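Geranyltranstransferase (Legionella pneumophila subsp. pneumophila, PDB 3LOM) probably makes farnesyl diphosphate, and perhaps geranylgeranyl diphosphate, by magnesium-dependent head-to-tail condensation of isoprenoid units. Local coordinates at residues Leu24-Leu27 with Leu28-Ile32; Leu81-Cys84 with Tyr85-Ile88. All coordinates share one frame; numbering follows the deposited sequence.

Contact 1 of 2, residues Leu24-Leu27 with Leu28-Ile32; sequences LEQL and LNEII
Glu25 and Asn29 meet one helical turn apart near the C-terminal end of helix 5-28, and they illustrate how the helical repeat can bring polar side chains together without bonding them. The chain of Glu25 bends at its second torsion (chi2 -56°), which brings the end of the chain back near the amide of Asn29. There the two flat groups stand almost at right angles, their planes 82° apart. OE1 of Glu25 lies 3.5 Å from OD1 of Asn29, and since both are acceptors this is proximity and not a bond. One residue further on, Gln26 and Glu30 lie across each other with amide and carboxylate planes strongly inclined, and NE2 of Gln26 stays 4.1 Å from OE2 of Glu30. The stronger partner of Glu30 is Arg134 of helix 113-135, which forms a salt bridge with its OE1.

Beneath these polar side chains runs a set of backbone bonds. The N of Leu28 donates to O of Leu24 at 2.8 Å and the N of Asn29 to O of Glu25 at 2.9 Å, both i to i+4 bonds. The N of Glu30 bonds O of Leu27, three residues back, at 3.2 Å, approaching from well above the carbonyl plane. That same oxygen also lies against the CG1-CD1 branch of Ile31, CG1 of Ile31 being 3.3 Å from Leu27 O. On the inner side Leu27 reaches Val130, while Leu28 packs against Leu126, His43 and Phe47; the turn is thus seated against helices 36-46 and 113-135.

Chemically, the neighbouring carboxylates and amides add little bonding of their own here: backbone hydrogen bonds hold the turn, apolar side chains seat it, and the charge of Glu30 is probably balanced chiefly by Arg134.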
ATOM      1  N   LEU A  24       3.949  -4.520 -18.261  1.00 45.49           N
ATOM      2  CA  LEU A  24       2.838  -4.005 -17.449  1.00 52.48           C
ATOM      3  C   LEU A  24       1.466  -4.424 -17.974  1.00 50.33           C
ATOM      4  O   LEU A  24       0.605  -4.818 -17.185  1.00 48.97           O
ATOM      5  CB  LEU A  24       2.897  -2.478 -17.301  1.00 54.58           C
ATOM      6  CG  LEU A  24       3.497  -1.904 -16.016  1.00 64.00           C
ATOM      7  CD1 LEU A  24       3.448  -0.376 -16.041  1.00 65.50           C
ATOM      8  CD2 LEU A  24       2.783  -2.455 -14.779  1.00 44.48           C
ATOM      9  N   GLU A  25       1.282  -4.333 -19.297  1.00 51.91           N
ATOM     10  CA  GLU A  25       0.053  -4.778 -19.970  1.00 52.02           C
ATOM     11  C   GLU A  25      -0.286  -6.220 -19.672  1.00 52.59           C
ATOM     12  O   GLU A  25      -1.410  -6.522 -19.253  1.00 52.92           O
ATOM     13  CB  GLU A  25       0.159  -4.614 -21.488  1.00 54.53           C
ATOM     14  CG  GLU A  25      -0.528  -3.385 -22.039  1.00 65.72           C
ATOM     15  CD  GLU A  25      -1.997  -3.313 -21.671  1.00 66.00           C
ATOM     16  OE1 GLU A  25      -2.831  -3.993 -22.302  1.00 61.25           O
ATOM     17  OE2 GLU A  25      -2.319  -2.547 -20.752  1.00 68.16           O
ATOM     18  N   GLN A  26       0.695  -7.096 -19.885  1.00 48.54           N
ATOM     19  CA  GLN A  26       0.542  -8.523 -19.649  1.00 57.97           C
ATOM     20  C   GLN A  26       0.136  -8.768 -18.210  1.00 56.06           C
ATOM     21  O   GLN A  26      -0.842  -9.470 -17.948  1.00 58.32           O
ATOM     22  CB  GLN A  26       1.842  -9.274 -19.969  1.00 62.03           C
ATOM     23  CG  GLN A  26       2.120  -9.455 -21.460  1.00 83.97           C
ATOM     24  CD  GLN A  26       1.173 -10.444 -22.140  1.00101.79           C
ATOM     25  OE1 GLN A  26       0.789 -10.253 -23.295  1.00104.52           O
ATOM     26  NE2 GLN A  26       0.800 -11.506 -21.427  1.00102.95           N
ATOM     27  N   LEU A  27       0.884  -8.149 -17.298  1.00 57.33           N
ATOM     28  CA  LEU A  27       0.620  -8.186 -15.863  1.00 58.32           C
ATOM     29  C   LEU A  27      -0.807  -7.760 -15.505  1.00 51.47           C
ATOM     30  O   LEU A  27      -1.513  -8.490 -14.806  1.00 46.52           O
ATOM     31  CB  LEU A  27       1.647  -7.305 -15.148  1.00 62.93           C
ATOM     32  CG  LEU A  27       1.724  -7.178 -13.631  1.00 73.72           C
ATOM     33  CD1 LEU A  27       1.733  -8.538 -12.955  1.00 85.00           C
ATOM     34  CD2 LEU A  27       2.985  -6.398 -13.301  1.00 86.08           C
ATOM     35  N   LEU A  28      -1.225  -6.595 -16.005  1.00 43.43           N
ATOM     36  CA  LEU A  28      -2.582  -6.078 -15.769  1.00 47.05           C
ATOM     37  C   LEU A  28      -3.687  -6.992 -16.302  1.00 52.47           C
ATOM     38  O   LEU A  28      -4.711  -7.185 -15.641  1.00 53.71           O
ATOM     39  CB  LEU A  28      -2.741  -4.657 -16.330  1.00 35.04           C
ATOM     40  CG  LEU A  28      -2.126  -3.512 -15.520  1.00 59.73           C
ATOM     41  CD1 LEU A  28      -2.165  -2.218 -16.305  1.00 57.46           C
ATOM     42  CD2 LEU A  28      -2.817  -3.340 -14.163  1.00 67.03           C
ATOM     43  N   ASN A  29      -3.454  -7.584 -17.475  1.00 61.86           N
ATOM     44  CA  ASN A  29      -4.446  -8.447 -18.129  1.00 64.05           C
ATOM     45  C   ASN A  29      -4.588  -9.826 -17.465  1.00 64.92           C
ATOM     46  O   ASN A  29      -5.452 -10.612 -17.852  1.00 68.85           O
ATOM     47  CB  ASN A  29      -4.155  -8.601 -19.640  1.00 62.56           C
ATOM     48  CG  ASN A  29      -4.237  -7.267 -20.430  1.00 75.63           C
ATOM     49  OD1 ASN A  29      -3.874  -7.231 -21.605  1.00 92.16           O
ATOM     50  ND2 ASN A  29      -4.703  -6.187 -19.795  1.00 55.15           N
ATOM     51  N   GLU A  30      -3.751 -10.108 -16.464  1.00 66.45           N
ATOM     52  CA  GLU A  30      -3.791 -11.382 -15.736  1.00 67.49           C
ATOM     53  C   GLU A  30      -4.503 -11.315 -14.387  1.00 69.06           C
ATOM     54  O   GLU A  30      -5.085 -12.309 -13.956  1.00 78.80           O
ATOM     55  CB  GLU A  30      -2.382 -11.952 -15.545  1.00 62.79           C
ATOM     56  CG  GLU A  30      -1.787 -12.551 -16.806  1.00 74.92           C
ATOM     57  CD  GLU A  30      -0.328 -12.928 -16.645  1.00 90.29           C
ATOM     58  OE1 GLU A  30      -0.011 -13.693 -15.707  1.00 86.37           O
ATOM     59  OE2 GLU A  30       0.499 -12.461 -17.461  1.00 90.56           O
ATOM     60  N   ILE A  31      -4.447 -10.158 -13.723  1.00 65.38           N
ATOM     61  CA  ILE A  31      -5.113  -9.960 -12.423  1.00 61.16           C
ATOM     62  C   ILE A  31      -6.628  -9.898 -12.581  1.00 56.50           C
ATOM     63  O   ILE A  31      -7.136  -9.295 -13.532  1.00 55.50           O
ATOM     64  CB  ILE A  31      -4.688  -8.643 -11.722  1.00 59.15           C
ATOM     65  CG1 ILE A  31      -3.237  -8.299 -12.020  1.00 69.07           C
ATOM     66  CG2 ILE A  31      -4.898  -8.733 -10.209  1.00 64.38           C
ATOM     67  CD1 ILE A  31      -3.021  -6.830 -12.192  1.00 82.34           C
ATOM     68  N   ILE A  32      -7.335 -10.525 -11.641  1.00 49.11           N
ATOM     69  CA  ILE A  32      -8.782 -10.422 -11.559  1.00 49.21           C
ATOM     70  C   ILE A  32      -9.128  -9.034 -11.025  1.00 54.46           C
ATOM     71  O   ILE A  32      -8.814  -8.703  -9.886  1.00 61.24           O
ATOM     72  CB  ILE A  32      -9.391 -11.493 -10.615  1.00 50.96           C
ATOM     73  CG1 ILE A  32      -8.652 -12.846 -10.715  1.00 63.17           C
ATOM     74  CG2 ILE A  32     -10.912 -11.610 -10.831  1.00 52.38           C
ATOM     75  CD1 ILE A  32      -8.840 -13.627 -12.021  1.00 62.76           C
TER

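Contact 2 of 2, residues Leu81-Cys84 with Tyr85-Ile88; sequences LTHC and YSLI
His83 and Leu87 face each other one turn apart on helix 69-91, in the all-helical isoprenoid synthase fold to which the FPP/GGPP synthases belong. This helix leads into an aspartate-rich DDXXXXD motif, which in relatives binds magnesium and the substrate diphosphate and probably does so here. Within the helix the accounting of donors and acceptors is regular. The N of Tyr85 donates to O of Leu81 at 3.0 Å, nearly straight, and the N of Ser86 donates to O of Thr82 at 3.2 Å. Two residues after Ser86, the N of Ile88 is bonded to O of Cys84 at 3.0 Å.

The carbonyl of His83 carries a double load. It accepts from the N of Leu87 at 3.1 Å, a donor lying in the carbonyl plane, and also from the hydroxyl of Ser86, whose OG is 2.9 Å from His83 O. Ser86 can reach back this way because its OG sits between its own backbone N and carbonyl carbon (chi1 82°), so a buried hydroxyl is satisfied by its own helix. Thr82 is served similarly, its OG1 being bonded to O of Ala78 in the preceding turn.

Apolar contacts run alongside. SG of Cys84 lies 3.9 Å from CD1 of Ile88. CD2 of Tyr85 comes 3.1 Å from O of Thr82, and the same ring meets His89 edge-to-face. The imidazole of His83 lies close to a bound phosphate, probably acquired during crystallisation, though it may mark a pocket for an anion. With CG of His83 anti to the backbone N (chi1 178°), the ring extends so that Leu87 lies over one of its faces: CD1 of Leu87 stands 3.9 Å from the centroid of the His83 ring, 28° off its normal, in a CH-pi contact.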
ATOM      1  N   LEU A  81       4.571   1.183 -10.406  1.00 38.82           N
ATOM      2  CA  LEU A  81       3.268   1.118  -9.741  1.00 40.96           C
ATOM      3  C   LEU A  81       3.233   1.977  -8.473  1.00 45.30           C
ATOM      4  O   LEU A  81       2.271   2.729  -8.266  1.00 46.52           O
ATOM      5  CB  LEU A  81       2.875  -0.331  -9.418  1.00 42.11           C
ATOM      6  CG  LEU A  81       2.325  -1.211 -10.548  1.00 43.58           C
ATOM      7  CD1 LEU A  81       2.403  -2.675 -10.158  1.00 36.27           C
ATOM      8  CD2 LEU A  81       0.897  -0.832 -10.892  1.00 48.84           C
ATOM      9  N   THR A  82       4.284   1.877  -7.650  1.00 43.39           N
ATOM     10  CA  THR A  82       4.423   2.713  -6.441  1.00 37.95           C
ATOM     11  C   THR A  82       4.528   4.196  -6.810  1.00 29.82           C
ATOM     12  O   THR A  82       3.764   5.008  -6.306  1.00 35.11           O
ATOM     13  CB  THR A  82       5.613   2.276  -5.533  1.00 38.77           C
ATOM     14  OG1 THR A  82       5.468   0.893  -5.172  1.00 41.74           O
ATOM     15  CG2 THR A  82       5.655   3.116  -4.249  1.00 48.68           C
ATOM     16  N   HIS A  83       5.435   4.533  -7.724  1.00 31.66           N
ATOM     17  CA  HIS A  83       5.583   5.913  -8.195  1.00 29.68           C
ATOM     18  C   HIS A  83       4.269   6.472  -8.733  1.00 40.83           C
ATOM     19  O   HIS A  83       3.876   7.583  -8.366  1.00 47.19           O
ATOM     20  CB  HIS A  83       6.681   6.003  -9.258  1.00 37.17           C
ATOM     21  CG  HIS A  83       6.876   7.378  -9.824  1.00 36.41           C
ATOM     22  ND1 HIS A  83       7.116   8.484  -9.036  1.00 43.07           N
ATOM     23  CD2 HIS A  83       6.891   7.820 -11.104  1.00 40.44           C
ATOM     24  CE1 HIS A  83       7.263   9.549  -9.805  1.00 42.50           C
ATOM     25  NE2 HIS A  83       7.130   9.174 -11.064  1.00 48.16           N
ATOM     26  N   CYS A  84       3.582   5.682  -9.564  1.00 41.60           N
ATOM     27  CA  CYS A  84       2.336   6.108 -10.203  1.00 31.57           C
ATOM     28  C   CYS A  84       1.222   6.359  -9.202  1.00 25.53           C
ATOM     29  O   CYS A  84       0.553   7.392  -9.292  1.00 35.71           O
ATOM     30  CB  CYS A  84       1.873   5.112 -11.284  1.00 40.96           C
ATOM     31  SG  CYS A  84       0.465   5.694 -12.267  1.00 46.38           S
ATOM     32  N   TYR A  85       1.026   5.436  -8.255  1.00 30.86           N
ATOM     33  CA  TYR A  85       0.071   5.652  -7.155  1.00 36.22           C
ATOM     34  C   TYR A  85       0.295   6.999  -6.462  1.00 38.73           C
ATOM     35  O   TYR A  85      -0.653   7.769  -6.269  1.00 43.34           O
ATOM     36  CB  TYR A  85       0.075   4.478  -6.149  1.00 40.57           C
ATOM     37  CG  TYR A  85       0.398   4.837  -4.698  1.00 46.40           C
ATOM     38  CD1 TYR A  85      -0.487   5.579  -3.904  1.00 43.82           C
ATOM     39  CD2 TYR A  85       1.597   4.423  -4.123  1.00 47.21           C
ATOM     40  CE1 TYR A  85      -0.166   5.911  -2.592  1.00 50.65           C
ATOM     41  CE2 TYR A  85       1.920   4.740  -2.817  1.00 40.34           C
ATOM     42  CZ  TYR A  85       1.039   5.478  -2.056  1.00 38.30           C
ATOM     43  OH  TYR A  85       1.373   5.787  -0.759  1.00 49.14           O
ATOM     44  N   SER A  86       1.545   7.298  -6.117  1.00 39.90           N
ATOM     45  CA  SER A  86       1.829   8.542  -5.419  1.00 39.03           C
ATOM     46  C   SER A  86       1.504   9.765  -6.265  1.00 39.41           C
ATOM     47  O   SER A  86       0.976  10.734  -5.737  1.00 45.49           O
ATOM     48  CB  SER A  86       3.266   8.584  -4.895  1.00 37.31           C
ATOM     49  OG  SER A  86       4.200   8.957  -5.889  1.00 43.06           O
ATOM     50  N   LEU A  87       1.785   9.711  -7.568  1.00 42.12           N
ATOM     51  CA  LEU A  87       1.466  10.833  -8.464  1.00 46.42           C
ATOM     52  C   LEU A  87      -0.043  11.092  -8.556  1.00 43.49           C
ATOM     53  O   LEU A  87      -0.480  12.239  -8.520  1.00 46.57           O
ATOM     54  CB  LEU A  87       2.032  10.604  -9.866  1.00 48.66           C
ATOM     55  CG  LEU A  87       3.543  10.535 -10.097  1.00 57.26           C
ATOM     56  CD1 LEU A  87       3.795  10.096 -11.530  1.00 60.06           C
ATOM     57  CD2 LEU A  87       4.224  11.868  -9.819  1.00 58.86           C
ATOM     58  N   ILE A  88      -0.820  10.015  -8.665  1.00 40.55           N
ATOM     59  CA  ILE A  88      -2.281  10.084  -8.706  1.00 42.91           C
ATOM     60  C   ILE A  88      -2.819  10.744  -7.439  1.00 41.43           C
ATOM     61  O   ILE A  88      -3.684  11.622  -7.508  1.00 43.80           O
ATOM     62  CB  ILE A  88      -2.912   8.669  -8.860  1.00 46.98           C
ATOM     63  CG1 ILE A  88      -2.570   8.054 -10.221  1.00 42.11           C
ATOM     64  CG2 ILE A  88      -4.426   8.719  -8.683  1.00 47.31           C
ATOM     65  CD1 ILE A  88      -2.823   6.562 -10.268  1.00 49.70           C
TER

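Contact 1 precedes contact 2 along the chain: 24-32 spans the end of helix 5-28 and the loop after it, whereas 81-88 lies wholly within helix 69-91. Their centres are about 17 Å apart, and although their nearest atoms come to about 4 Å they do not touch. Helices 36-46 and 113-135 pack against both contacts, and Leu46 meets Leu28 of the first and Leu81 of the second. The first contact lies towards the outside of the subunit and the second nearer its centre. Each nonetheless has a side at the dimer interface, Ile31 and Ile32 on Ser158 and Tyr85 on Asp121 of the second subunit.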